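Local coordinates for insulinase family protease (Yersinia pestis, PDB 3GO9), which is a predicted protease of the insulinase (M16) family, whose active members are zinc-dependent peptidases, at residues W273-W277 and Q326-I332; Q16-L20 and I280-L286; G359-F365 and L422-N428; L286-R291 and L414-F418. Residue numbers count along the deposited sequence, not the author numbering.

Interaction 1: W273-W277 and Q326-I332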
loop_
_atom_site.group_PDB
_atom_site.type_symbol
_atom_site.label_atom_id
_atom_site.label_comp_id
_atom_site.label_asym_id
_atom_site.label_seq_id
_atom_site.Cartn_x
_atom_site.Cartn_y
_atom_site.Cartn_z
ATOM N N TRP A 273 4.354 15.376 6.926
ATOM C CA TRP A 273 5.619 15.542 6.203
ATOM C C TRP A 273 5.592 14.637 4.958
ATOM O O TRP A 273 5.167 13.476 5.027
ATOM C CB TRP A 273 6.790 15.134 7.094
ATOM C CG TRP A 273 7.040 16.012 8.265
ATOM C CD1 TRP A 273 7.963 17.008 8.335
ATOM C CD2 TRP A 273 6.388 15.981 9.545
ATOM N NE1 TRP A 273 7.926 17.617 9.569
ATOM C CE2 TRP A 273 6.967 17.005 10.333
ATOM C CE3 TRP A 273 5.332 15.233 10.089
ATOM C CZ2 TRP A 273 6.555 17.271 11.651
ATOM C CZ3 TRP A 273 4.916 15.511 11.412
ATOM C CH2 TRP A 273 5.547 16.522 12.170
ATOM N N ASP A 274 6.065 15.155 3.820
ATOM C CA ASP A 274 5.987 14.481 2.558
ATOM C C ASP A 274 7.368 14.668 1.923
ATOM O O ASP A 274 7.895 15.787 1.924
ATOM C CB ASP A 274 4.898 15.129 1.723
ATOM C CG ASP A 274 5.133 14.962 0.234
ATOM O OD1 ASP A 274 4.815 13.878 -0.267
ATOM O OD2 ASP A 274 5.616 15.918 -0.401
ATOM N N THR A 275 8.000 13.582 1.537
ATOM C CA THR A 275 9.363 13.657 0.967
ATOM C C THR A 275 9.528 12.600 -0.117
ATOM O O THR A 275 8.760 11.651 -0.166
ATOM C CB THR A 275 10.431 13.393 2.047
ATOM O OG1 THR A 275 10.199 12.104 2.600
ATOM C CG2 THR A 275 10.380 14.436 3.136
ATOM N N PRO A 276 10.506 12.778 -1.019
ATOM C CA PRO A 276 10.723 11.749 -2.019
ATOM C C PRO A 276 11.194 10.459 -1.360
ATOM O O PRO A 276 11.988 10.533 -0.432
ATOM C CB PRO A 276 11.880 12.299 -2.860
ATOM C CG PRO A 276 12.010 13.708 -2.546
ATOM C CD PRO A 276 11.323 13.983 -1.256
ATOM N N TRP A 277 10.711 9.309 -1.842
ATOM C CA TRP A 277 11.140 8.004 -1.349
ATOM C C TRP A 277 12.263 7.511 -2.208
ATOM O O TRP A 277 12.159 7.525 -3.423
ATOM C CB TRP A 277 10.020 7.002 -1.430
ATOM C CG TRP A 277 10.429 5.614 -1.111
ATOM C CD1 TRP A 277 10.477 4.576 -1.978
ATOM C CD2 TRP A 277 10.830 5.081 0.175
ATOM N NE1 TRP A 277 10.902 3.438 -1.340
ATOM C CE2 TRP A 277 11.112 3.711 -0.018
ATOM C CE3 TRP A 277 10.951 5.619 1.460
ATOM C CZ2 TRP A 277 11.507 2.856 1.014
ATOM C CZ3 TRP A 277 11.379 4.775 2.489
ATOM C CH2 TRP A 277 11.639 3.394 2.257
ATOM N N GLN A 326 6.032 7.022 -4.976
ATOM C CA GLN A 326 7.439 7.403 -4.857
ATOM C C GLN A 326 7.622 8.526 -3.824
ATOM O O GLN A 326 8.655 9.216 -3.857
ATOM C CB GLN A 326 8.045 7.782 -6.231
ATOM C CG GLN A 326 7.895 6.670 -7.299
ATOM C CD GLN A 326 8.207 7.104 -8.767
ATOM O OE1 GLN A 326 8.217 6.259 -9.667
ATOM N NE2 GLN A 326 8.443 8.401 -9.002
ATOM N N ARG A 327 6.610 8.741 -2.962
ATOM C CA ARG A 327 6.726 9.718 -1.847
ATOM C C ARG A 327 6.587 9.012 -0.521
ATOM O O ARG A 327 5.818 8.083 -0.405
ATOM C CB ARG A 327 5.631 10.790 -1.857
ATOM C CG ARG A 327 5.198 11.307 -3.175
ATOM C CD ARG A 327 5.998 12.405 -3.685
ATOM N NE ARG A 327 6.330 13.481 -2.731
ATOM C CZ ARG A 327 7.376 14.295 -2.900
ATOM N NH1 ARG A 327 8.157 14.172 -3.975
ATOM N NH2 ARG A 327 7.663 15.226 -2.002
ATOM N N ALA A 328 7.305 9.482 0.487
ATOM C CA ALA A 328 7.131 8.993 1.869
ATOM C C ALA A 328 6.263 10.037 2.558
ATOM O O ALA A 328 6.601 11.232 2.496
ATOM C CB ALA A 328 8.471 8.862 2.594
ATOM N N GLN A 329 5.154 9.608 3.175
ATOM C CA GLN A 329 4.252 10.522 3.872
ATOM C C GLN A 329 4.182 10.080 5.331
ATOM O O GLN A 329 3.899 8.906 5.610
ATOM C CB GLN A 329 2.879 10.516 3.241
ATOM C CG GLN A 329 1.908 11.489 3.877
ATOM C CD GLN A 329 0.515 11.341 3.282
ATOM O OE1 GLN A 329 -0.331 10.610 3.811
ATOM N NE2 GLN A 329 0.278 12.019 2.166
ATOM N N CYS A 330 4.461 10.984 6.256
ATOM C CA CYS A 330 4.362 10.587 7.645
ATOM C C CYS A 330 3.399 11.692 8.271
ATOM O O CYS A 330 3.511 12.897 8.013
ATOM C CB CYS A 330 5.802 10.211 8.267
ATOM S SG CYS A 330 6.829 8.403 7.812
ATOM N N ALA A 331 2.415 11.236 9.026
ATOM C CA ALA A 331 1.405 12.120 9.598
ATOM C C ALA A 331 1.099 11.812 11.063
ATOM O O ALA A 331 0.994 10.639 11.443
ATOM C CB ALA A 331 0.091 12.021 8.797
ATOM N N ILE A 332 0.899 12.867 11.844
ATOM C CA ILE A 332 0.294 12.809 13.185
ATOM C C ILE A 332 -1.072 13.392 13.052
ATOM O O ILE A 332 -1.238 14.540 12.661
ATOM C CB ILE A 332 1.090 13.614 14.233
ATOM C CG1 ILE A 332 2.530 13.157 14.181
ATOM C CG2 ILE A 332 0.362 13.538 15.588
ATOM C CD1 ILE A 332 3.519 14.044 14.917
HETATM O O HOH W 1 8.113 11.977 4.993
#
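Strands 273-276 and 327-332 run antiparallel, at 162° with axes 4.5 Å apart. Two hydrogen-bonded pairs hold them. Trp-273 N gives to Cys-330 O (2.8 Å) and Cys-330 N to Trp-273 O (2.9 Å). Thr-275 N gives to Ala-328 O (2.9 Å) and Ala-328 N to Thr-275 O (2.7 Å). Past the strand end, Trp-277 N still reaches Gln-326 O (2.9 Å). Asp-274 and Gln-329 form the non-hydrogen-bonded pair between, with CA atoms 4.5 Å apart.

One salt bridge lies across the strands. Arg-327 NE meets Asp-274 OD1 (2.9 Å) and Arg-327 NH2 meets Asp-274 OD2 (2.7 Å), a bidentate grip. Arg-175 also pairs with Asp-274.

Apolar contacts lie at both ends. Trp-273 CZ3 is 4.0 Å from Ile-332 CD1, and Trp-277 CE3 is 4.2 Å from Ala-328 CB. Water 1 sits by Thr-275 OG1 (3.2 Å) and gives to Ala-328 O (3.0 Å).

Cys-330 makes a disulfide to Cys-321 of the neighbouring strand 316-324 and touches Arg-296 of helix 283-309. The whole is a regular antiparallel ladder, inside a five-stranded sheet with a helix against the face that carries Cys-330, as expected of an M16 alpha/beta domain.

Interaction 2: Q16-L20 and I280-L286; sequences QAEAL and IQDSMAL
An extended segment near the N terminus packs on the capped N-terminal end of helix 283-309, with Leu-20 wedged between that end and helix 408-421. Residues 18-20 run in a polyproline-II-like conformation, with phi near -65° and psi from 138° to 157°. Residues 280-282 are non-helical and lead into the helix at Ser-283. Asp-282 is its N-cap: Asp-282 OD1 accepts from Ala-285 N at 2.9 Å, with chi1 p. The closest CA atoms across the contact are those of Leu-20 and Asp-282, 6.0 Å apart.

The main bump is Leu-20, in the m,t rotamer. It fills a hollow made by the turn and the first helical turn. Its CD1 is 3.7 Å from Asp-282 C, 4.1 Å from Gln-281 C and 4.3 Å from Ile-280 CG2. Its CD2 is 4.1 Å from Leu-286 CD2. Leu-414 of helix 408-421 also touches Leu-20, Ser-283 and Leu-286.

Ala-17 is the smaller bump. Its CB points at the helix start, 3.8 Å from Ser-283 CB and 3.9 Å from SE of Met-284, deposited as selenomethionine. Ala-19 points away. Glu-18 pairs with Lys-413 on helix 408-421.

The polar link between the segments goes through water. Water 2 joins Glu-18 O (2.7 Å) to Ser-283 N (2.9 Å). Water 3 accepts from Leu-20 N at 2.9 Å and gives to Gln-281 O at 3.2 Å.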
loop_
_atom_site.group_PDB
_atom_site.type_symbol
_atom_site.label_atom_id
_atom_site.label_comp_id
_atom_site.label_asym_id
_atom_site.label_seq_id
_atom_site.Cartn_x
_atom_site.Cartn_y
_atom_site.Cartn_z
ATOM N N GLN A 16 33.306 -3.204 5.164
ATOM C CA GLN A 16 32.237 -3.443 4.206
ATOM C C GLN A 16 30.967 -4.031 4.874
ATOM O O GLN A 16 31.005 -4.608 5.960
ATOM C CB GLN A 16 32.767 -4.336 3.054
ATOM C CG GLN A 16 33.951 -3.672 2.302
ATOM C CD GLN A 16 33.544 -2.641 1.210
ATOM O OE1 GLN A 16 34.413 -1.948 0.625
ATOM N NE2 GLN A 16 32.237 -2.546 0.932
ATOM N N ALA A 17 29.833 -3.810 4.246
ATOM C CA ALA A 17 28.599 -4.486 4.641
ATOM C C ALA A 17 28.242 -5.588 3.652
ATOM O O ALA A 17 28.590 -5.546 2.480
ATOM C CB ALA A 17 27.497 -3.479 4.753
ATOM N N GLU A 18 27.544 -6.620 4.124
ATOM C CA GLU A 18 27.099 -7.672 3.259
ATOM C C GLU A 18 26.033 -7.141 2.288
ATOM O O GLU A 18 25.343 -6.152 2.609
ATOM C CB GLU A 18 26.483 -8.811 4.074
ATOM C CG GLU A 18 25.267 -8.400 4.854
ATOM C CD GLU A 18 25.038 -9.271 6.054
ATOM O OE1 GLU A 18 24.294 -10.273 5.926
ATOM O OE2 GLU A 18 25.625 -8.976 7.110
ATOM N N ALA A 19 25.887 -7.844 1.168
ATOM C CA ALA A 19 24.826 -7.622 0.224
ATOM C C ALA A 19 23.474 -8.003 0.885
ATOM O O ALA A 19 23.378 -9.046 1.525
ATOM C CB ALA A 19 24.998 -8.437 -1.002
ATOM N N LEU A 20 22.446 -7.196 0.671
ATOM C CA LEU A 20 21.103 -7.638 1.059
ATOM C C LEU A 20 20.670 -8.840 0.224
ATOM O O LEU A 20 20.952 -8.894 -0.978
ATOM C CB LEU A 20 20.068 -6.518 0.897
ATOM C CG LEU A 20 20.316 -5.277 1.732
ATOM C CD1 LEU A 20 19.234 -4.231 1.370
ATOM C CD2 LEU A 20 20.313 -5.594 3.227
ATOM N N ILE A 280 15.484 1.218 -0.780
ATOM C CA ILE A 280 16.636 0.824 -0.007
ATOM C C ILE A 280 17.476 -0.212 -0.815
ATOM O O ILE A 280 16.995 -1.290 -1.037
ATOM C CB ILE A 280 16.139 0.209 1.278
ATOM C CG1 ILE A 280 15.459 1.294 2.125
ATOM C CG2 ILE A 280 17.299 -0.433 2.063
ATOM C CD1 ILE A 280 14.431 0.785 3.071
ATOM N N GLN A 281 18.699 0.144 -1.182
ATOM C CA GLN A 281 19.547 -0.663 -2.120
ATOM C C GLN A 281 20.532 -1.518 -1.381
ATOM O O GLN A 281 21.089 -2.478 -1.938
ATOM C CB GLN A 281 20.392 0.251 -3.004
ATOM C CG GLN A 281 19.669 1.041 -4.078
ATOM C CD GLN A 281 18.778 0.150 -4.868
ATOM O OE1 GLN A 281 19.172 -0.403 -5.915
ATOM N NE2 GLN A 281 17.590 -0.075 -4.331
ATOM N N ASP A 282 20.843 -1.127 -0.165
ATOM C CA ASP A 282 21.950 -1.723 0.525
ATOM C C ASP A 282 21.769 -1.561 2.012
ATOM O O ASP A 282 20.780 -0.948 2.481
ATOM C CB ASP A 282 23.296 -1.131 0.031
ATOM C CG ASP A 282 23.421 0.363 0.258
ATOM O OD1 ASP A 282 22.923 0.849 1.280
ATOM O OD2 ASP A 282 24.085 1.057 -0.563
ATOM N N SER A 283 22.668 -2.201 2.744
ATOM C CA SER A 283 22.569 -2.319 4.193
ATOM C C SER A 283 22.655 -0.948 4.875
ATOM O O SER A 283 22.008 -0.719 5.906
ATOM C CB SER A 283 23.657 -3.255 4.727
ATOM O OG SER A 283 23.547 -3.424 6.144
HETATM N N MSE A 284 23.448 -0.055 4.301
HETATM C CA MSE A 284 23.653 1.276 4.890
HETATM C C MSE A 284 22.364 2.074 4.802
HETATM O O MSE A 284 21.970 2.749 5.790
HETATM C CB MSE A 284 24.812 1.998 4.181
HETATM C CG MSE A 284 26.127 1.220 4.279
HETATM SE SE MSE A 284 26.392 -0.205 2.910
HETATM C CE MSE A 284 26.750 0.951 1.360
ATOM N N ALA A 285 21.705 1.993 3.646
ATOM C CA ALA A 285 20.413 2.641 3.419
ATOM C C ALA A 285 19.400 2.024 4.341
ATOM O O ALA A 285 18.492 2.706 4.839
ATOM C CB ALA A 285 19.941 2.484 1.991
ATOM N N LEU A 286 19.508 0.706 4.545
ATOM C CA LEU A 286 18.556 0.048 5.442
ATOM C C LEU A 286 18.672 0.620 6.872
ATOM O O LEU A 286 17.655 0.921 7.525
ATOM C CB LEU A 286 18.789 -1.481 5.448
ATOM C CG LEU A 286 17.835 -2.263 6.343
ATOM C CD1 LEU A 286 16.314 -2.075 6.040
ATOM C CD2 LEU A 286 18.170 -3.780 6.255
HETATM O O HOH W 2 24.780 -3.783 1.535
HETATM O O HOH W 3 22.924 -4.867 -0.911
#

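Interaction 3: G359-F365 and L422-N428; sequences GLSQAEF and LTLAELN
A helix side chain stands in for a backbone partner. Asn-428 (chi1 m, chi2 -9°) uses its amide twice: Leu-360 N gives to Asn-428 OD1 (2.9 Å), and Asn-428 ND2 gives to Leu-360 O (3.1 Å). The CA atoms of Gly-359 and Asn-428 are only 4.9 Å apart. Gly-359 leaves the preceding helix with phi 67° and psi -157°, and a CB there would clash with Asn-428 CG.

Here two interhelical turns meet, after helices 341-358 and 408-421. Capping boxes start both following helices: Glu-364 N to Ser-361 OG 3.0 Å, Ser-361 N to Glu-364 OE1 2.9 Å; Glu-426 N to Thr-423 OG1 3.1 Å, Thr-423 N to Glu-426 OE1 3.0 Å. Phe-365 (chi1 t) points across. Its CB is 3.6 Å from Leu-424 CD1 and its CD1 is 3.9 Å from Leu-427 CD2. Leu-424 N lies over the ring face, 3.5 Å from Phe-365 CZ.

Asn-428 thus satisfies N and O of buried Leu-360 where helical bonding has ended, beside an apolar cluster.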
loop_
_atom_site.group_PDB
_atom_site.type_symbol
_atom_site.label_atom_id
_atom_site.label_comp_id
_atom_site.label_asym_id
_atom_site.label_seq_id
_atom_site.Cartn_x
_atom_site.Cartn_y
_atom_site.Cartn_z
ATOM N N GLY A 359 14.939 15.677 22.919
ATOM C CA GLY A 359 14.748 14.288 22.657
ATOM C C GLY A 359 14.240 13.487 23.817
ATOM O O GLY A 359 13.632 14.026 24.770
ATOM N N LEU A 360 14.508 12.209 23.730
ATOM C CA LEU A 360 14.146 11.242 24.740
ATOM C C LEU A 360 15.137 11.347 25.887
ATOM O O LEU A 360 16.301 11.697 25.699
ATOM C CB LEU A 360 14.188 9.847 24.144
ATOM C CG LEU A 360 13.176 9.472 23.076
ATOM C CD1 LEU A 360 13.190 7.951 22.930
ATOM C CD2 LEU A 360 11.783 9.975 23.437
ATOM N N SER A 361 14.663 11.009 27.077
ATOM C CA SER A 361 15.566 10.738 28.199
ATOM C C SER A 361 16.236 9.379 28.028
ATOM O O SER A 361 15.778 8.525 27.260
ATOM C CB SER A 361 14.797 10.728 29.528
ATOM O OG SER A 361 13.952 9.622 29.586
ATOM N N GLN A 362 17.294 9.146 28.784
ATOM C CA GLN A 362 17.951 7.859 28.720
ATOM C C GLN A 362 17.010 6.767 29.152
ATOM O O GLN A 362 17.020 5.679 28.603
ATOM C CB GLN A 362 19.189 7.846 29.627
ATOM C CG GLN A 362 19.997 6.535 29.536
ATOM C CD GLN A 362 20.707 6.397 28.215
ATOM O OE1 GLN A 362 21.490 7.272 27.818
ATOM N NE2 GLN A 362 20.425 5.302 27.507
ATOM N N ALA A 363 16.196 7.035 30.181
ATOM C CA ALA A 363 15.271 6.013 30.663
ATOM C C ALA A 363 14.211 5.676 29.615
ATOM O O ALA A 363 13.859 4.505 29.422
ATOM C CB ALA A 363 14.592 6.472 31.971
ATOM N N GLU A 364 13.723 6.699 28.912
ATOM C CA GLU A 364 12.730 6.504 27.844
ATOM C C GLU A 364 13.327 5.690 26.686
ATOM O O GLU A 364 12.697 4.737 26.173
ATOM C CB GLU A 364 12.214 7.864 27.313
ATOM C CG GLU A 364 11.366 8.619 28.328
ATOM C CD GLU A 364 11.053 10.103 27.976
ATOM O OE1 GLU A 364 11.792 10.769 27.228
ATOM O OE2 GLU A 364 10.064 10.636 28.545
ATOM N N PHE A 365 14.546 6.071 26.307
ATOM C CA PHE A 365 15.310 5.291 25.304
ATOM C C PHE A 365 15.497 3.845 25.696
ATOM O O PHE A 365 15.213 2.951 24.922
ATOM C CB PHE A 365 16.638 5.968 25.031
ATOM C CG PHE A 365 17.493 5.288 23.997
ATOM C CD1 PHE A 365 17.279 5.511 22.637
ATOM C CD2 PHE A 365 18.529 4.472 24.368
ATOM C CE1 PHE A 365 18.113 4.900 21.689
ATOM C CE2 PHE A 365 19.323 3.888 23.401
ATOM C CZ PHE A 365 19.105 4.124 22.085
ATOM N N LEU A 422 22.518 1.288 18.231
ATOM C CA LEU A 422 21.908 2.587 18.333
ATOM C C LEU A 422 22.125 3.247 19.703
ATOM O O LEU A 422 21.923 2.611 20.733
ATOM C CB LEU A 422 20.425 2.475 18.097
ATOM C CG LEU A 422 19.681 3.789 17.882
ATOM C CD1 LEU A 422 20.161 4.512 16.658
ATOM C CD2 LEU A 422 18.181 3.514 17.795
ATOM N N THR A 423 22.544 4.500 19.691
ATOM C CA THR A 423 22.689 5.286 20.930
ATOM C C THR A 423 21.595 6.331 21.116
ATOM O O THR A 423 20.927 6.738 20.162
ATOM C CB THR A 423 24.043 5.999 20.980
ATOM O OG1 THR A 423 24.095 7.011 19.968
ATOM C CG2 THR A 423 25.176 4.960 20.743
ATOM N N LEU A 424 21.429 6.779 22.361
ATOM C CA LEU A 424 20.516 7.904 22.619
ATOM C C LEU A 424 20.840 9.084 21.749
ATOM O O LEU A 424 19.958 9.719 21.213
ATOM C CB LEU A 424 20.682 8.384 24.065
ATOM C CG LEU A 424 19.738 9.483 24.523
ATOM C CD1 LEU A 424 18.270 9.129 24.426
ATOM C CD2 LEU A 424 20.137 9.813 25.987
ATOM N N ALA A 425 22.121 9.445 21.677
ATOM C CA ALA A 425 22.545 10.593 20.912
ATOM C C ALA A 425 22.115 10.502 19.455
ATOM O O ALA A 425 21.740 11.506 18.847
ATOM C CB ALA A 425 24.017 10.734 20.987
ATOM N N GLU A 426 22.235 9.302 18.895
ATOM C CA GLU A 426 21.897 9.065 17.490
ATOM C C GLU A 426 20.413 9.190 17.298
ATOM O O GLU A 426 19.946 9.891 16.351
ATOM C CB GLU A 426 22.387 7.698 17.034
ATOM C CG GLU A 426 23.883 7.590 16.902
ATOM C CD GLU A 426 24.407 6.158 16.682
ATOM O OE1 GLU A 426 23.751 5.149 17.028
ATOM O OE2 GLU A 426 25.544 6.046 16.190
ATOM N N LEU A 427 19.649 8.522 18.164
ATOM C CA LEU A 427 18.179 8.605 18.012
ATOM C C LEU A 427 17.721 10.065 18.249
ATOM O O LEU A 427 16.883 10.566 17.536
ATOM C CB LEU A 427 17.447 7.654 18.952
ATOM C CG LEU A 427 15.942 7.485 18.628
ATOM C CD1 LEU A 427 15.723 6.980 17.209
ATOM C CD2 LEU A 427 15.207 6.548 19.548
ATOM N N ASN A 428 18.261 10.736 19.260
ATOM C CA ASN A 428 17.865 12.139 19.494
ATOM C C ASN A 428 18.250 13.100 18.365
ATOM O O ASN A 428 17.518 14.054 18.058
ATOM C CB ASN A 428 18.417 12.610 20.855
ATOM C CG ASN A 428 17.602 12.108 22.000
ATOM O OD1 ASN A 428 16.535 11.551 21.789
ATOM N ND2 ASN A 428 18.105 12.284 23.244
#

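Interaction 4: L286-R291 and L414-F418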
loop_
_atom_site.group_PDB
_atom_site.type_symbol
_atom_site.label_atom_id
_atom_site.label_comp_id
_atom_site.label_asym_id
_atom_site.label_seq_id
_atom_site.Cartn_x
_atom_site.Cartn_y
_atom_site.Cartn_z
ATOM N N LEU A 286 19.508 0.706 4.545
ATOM C CA LEU A 286 18.556 0.048 5.442
ATOM C C LEU A 286 18.672 0.620 6.872
ATOM O O LEU A 286 17.655 0.921 7.525
ATOM C CB LEU A 286 18.789 -1.481 5.448
ATOM C CG LEU A 286 17.835 -2.263 6.343
ATOM C CD1 LEU A 286 16.314 -2.075 6.040
ATOM C CD2 LEU A 286 18.170 -3.780 6.255
ATOM N N SER A 287 19.901 0.718 7.357
ATOM C CA SER A 287 20.158 1.269 8.663
ATOM C C SER A 287 19.651 2.721 8.804
ATOM O O SER A 287 19.070 3.096 9.848
ATOM C CB SER A 287 21.658 1.225 8.927
ATOM O OG SER A 287 21.990 -0.122 9.162
ATOM N N ARG A 288 19.894 3.512 7.783
ATOM C CA ARG A 288 19.398 4.916 7.794
ATOM C C ARG A 288 17.883 4.956 7.860
ATOM O O ARG A 288 17.298 5.759 8.601
ATOM C CB ARG A 288 19.891 5.719 6.593
ATOM C CG ARG A 288 21.385 5.905 6.512
ATOM C CD ARG A 288 21.797 6.939 5.457
ATOM N NE ARG A 288 21.317 6.635 4.102
ATOM C CZ ARG A 288 21.985 5.939 3.171
ATOM N NH1 ARG A 288 23.180 5.433 3.430
ATOM N NH2 ARG A 288 21.434 5.757 1.964
ATOM N N TYR A 289 17.211 4.092 7.095
ATOM C CA TYR A 289 15.744 3.978 7.116
ATOM C C TYR A 289 15.282 3.584 8.513
ATOM O O TYR A 289 14.355 4.195 9.073
ATOM C CB TYR A 289 15.193 2.982 6.048
ATOM C CG TYR A 289 13.749 2.637 6.255
ATOM C CD1 TYR A 289 12.752 3.574 6.000
ATOM C CD2 TYR A 289 13.358 1.432 6.835
ATOM C CE1 TYR A 289 11.464 3.330 6.229
ATOM C CE2 TYR A 289 12.036 1.159 7.035
ATOM C CZ TYR A 289 11.073 2.115 6.752
ATOM O OH TYR A 289 9.739 1.815 7.013
ATOM N N TRP A 290 15.940 2.588 9.104
ATOM C CA TRP A 290 15.473 2.108 10.385
ATOM C C TRP A 290 15.638 3.177 11.474
ATOM O O TRP A 290 14.800 3.258 12.393
ATOM C CB TRP A 290 16.182 0.832 10.811
ATOM C CG TRP A 290 15.643 -0.442 10.182
ATOM C CD1 TRP A 290 14.378 -0.653 9.694
ATOM C CD2 TRP A 290 16.320 -1.705 10.070
ATOM N NE1 TRP A 290 14.231 -1.976 9.299
ATOM C CE2 TRP A 290 15.415 -2.627 9.526
ATOM C CE3 TRP A 290 17.585 -2.141 10.393
ATOM C CZ2 TRP A 290 15.785 -3.983 9.286
ATOM C CZ3 TRP A 290 17.943 -3.456 10.159
ATOM C CH2 TRP A 290 17.063 -4.348 9.612
ATOM N N ARG A 291 16.695 3.985 11.382
ATOM C CA ARG A 291 16.915 5.064 12.351
ATOM C C ARG A 291 15.797 6.085 12.222
ATOM O O ARG A 291 15.247 6.578 13.247
ATOM C CB ARG A 291 18.249 5.762 12.169
ATOM C CG ARG A 291 18.563 6.685 13.334
ATOM C CD ARG A 291 19.876 7.388 13.227
ATOM N NE ARG A 291 21.002 6.461 13.381
ATOM C CZ ARG A 291 22.292 6.836 13.339
ATOM N NH1 ARG A 291 22.631 8.105 13.146
ATOM N NH2 ARG A 291 23.243 5.926 13.472
ATOM N N LEU A 414 20.672 -8.278 10.874
ATOM C CA LEU A 414 20.850 -6.842 10.643
ATOM C C LEU A 414 20.067 -5.981 11.638
ATOM O O LEU A 414 20.577 -4.954 12.118
ATOM C CB LEU A 414 20.505 -6.502 9.196
ATOM C CG LEU A 414 21.447 -7.098 8.137
ATOM C CD1 LEU A 414 20.981 -6.660 6.683
ATOM C CD2 LEU A 414 22.881 -6.670 8.287
ATOM N N ARG A 415 18.836 -6.380 11.968
ATOM C CA ARG A 415 17.989 -5.630 12.904
ATOM C C ARG A 415 18.596 -5.697 14.313
ATOM O O ARG A 415 18.646 -4.682 15.026
ATOM C CB ARG A 415 16.566 -6.223 12.939
ATOM C CG ARG A 415 15.583 -5.449 13.860
ATOM C CD ARG A 415 15.213 -4.168 13.298
ATOM N NE ARG A 415 14.253 -3.511 14.162
ATOM C CZ ARG A 415 13.781 -2.284 13.978
ATOM N NH1 ARG A 415 14.178 -1.517 12.972
ATOM N NH2 ARG A 415 12.885 -1.824 14.826
ATOM N N GLN A 416 19.066 -6.883 14.723
ATOM C CA GLN A 416 19.777 -6.978 16.013
ATOM C C GLN A 416 20.964 -6.019 16.053
ATOM O O GLN A 416 21.232 -5.369 17.057
ATOM C CB GLN A 416 20.263 -8.389 16.367
ATOM C CG GLN A 416 20.747 -8.522 17.821
ATOM C CD GLN A 416 19.644 -8.122 18.853
ATOM O OE1 GLN A 416 18.699 -8.883 19.082
ATOM N NE2 GLN A 416 19.747 -6.919 19.423
ATOM N N ALA A 417 21.750 -5.977 15.000
ATOM C CA ALA A 417 22.924 -5.128 15.016
ATOM C C ALA A 417 22.523 -3.663 15.061
ATOM O O ALA A 417 23.176 -2.861 15.769
ATOM C CB ALA A 417 23.815 -5.421 13.818
ATOM N N PHE A 418 21.463 -3.290 14.331
ATOM C CA PHE A 418 20.918 -1.931 14.408
ATOM C C PHE A 418 20.520 -1.578 15.879
ATOM O O PHE A 418 20.930 -0.542 16.421
ATOM C CB PHE A 418 19.742 -1.816 13.450
ATOM C CG PHE A 418 18.937 -0.595 13.640
ATOM C CD1 PHE A 418 19.449 0.635 13.281
ATOM C CD2 PHE A 418 17.711 -0.660 14.250
ATOM C CE1 PHE A 418 18.721 1.742 13.508
ATOM C CE2 PHE A 418 17.019 0.472 14.515
ATOM C CZ PHE A 418 17.549 1.658 14.150
HETATM O O HOH W 4 13.095 1.043 12.792
#
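Helices 286-291 and 414-418 cross at -58°, with local axes 10.8 Å apart. Leu-286 comes first. Its CD2 is 4.0 Å from Leu-414 CD1, which packs on Leu-20 as well. Ser-287 is where the backbones come nearest, its CA 6.6 Å from that of Phe-418. Its O lies 3.9 Å from Phe-418 CE1.

Trp-290, three residues on, fills the crossing. Arg-415 lies over one face of its indole. Arg-415 CZ is 4.5 Å from the centroid of the five-membered ring, a cation-pi contact. Arg-415 CD is 3.9 Å from the centroid of the six-membered ring, a CH-pi contact. The far edge of the indole reaches Leu-414, with Trp-290 CH2 4.1 Å from Leu-414 CB. Trp-290 CB in turn sits 3.7 Å from the centroid of the Phe-418 ring, over its face. Tyr-411 adds an edge-to-face ring contact to Trp-290. Water 4 bridges Trp-290 O and Arg-415 NH1, at 2.8 Å from each.

Arg-291 closes the segment, its N 3.7 Å from Phe-418 CE1.

Direct contact between these helices is therefore mostly apolar and aromatic. The buried arginine charge is eased by the indole face and by one bridging water.

How the interactions relate
From the N terminus, interaction 2 closes the longest loop, bringing 16-20 to 280-286. Interaction 1 opens inside that loop at 273-277 and closes beyond it at 326-332, so the two cross. Interaction 4 starts at 286-291, within the span of interaction 1, and closes at 414-418; it crosses interaction 1. Interaction 3, from 359-365 to 422-428, crosses interaction 4 but follows interactions 1 and 2 in series. None nests. Helix 283-309 is the common element: interactions 2 and 4 share Leu-286, Tyr-289 touches Trp-277 of interaction 1, and Arg-291 touches Leu-422 and Leu-427 of interaction 3. Together they tie the N-terminal arm, the five-stranded sheet and the C-terminal helices.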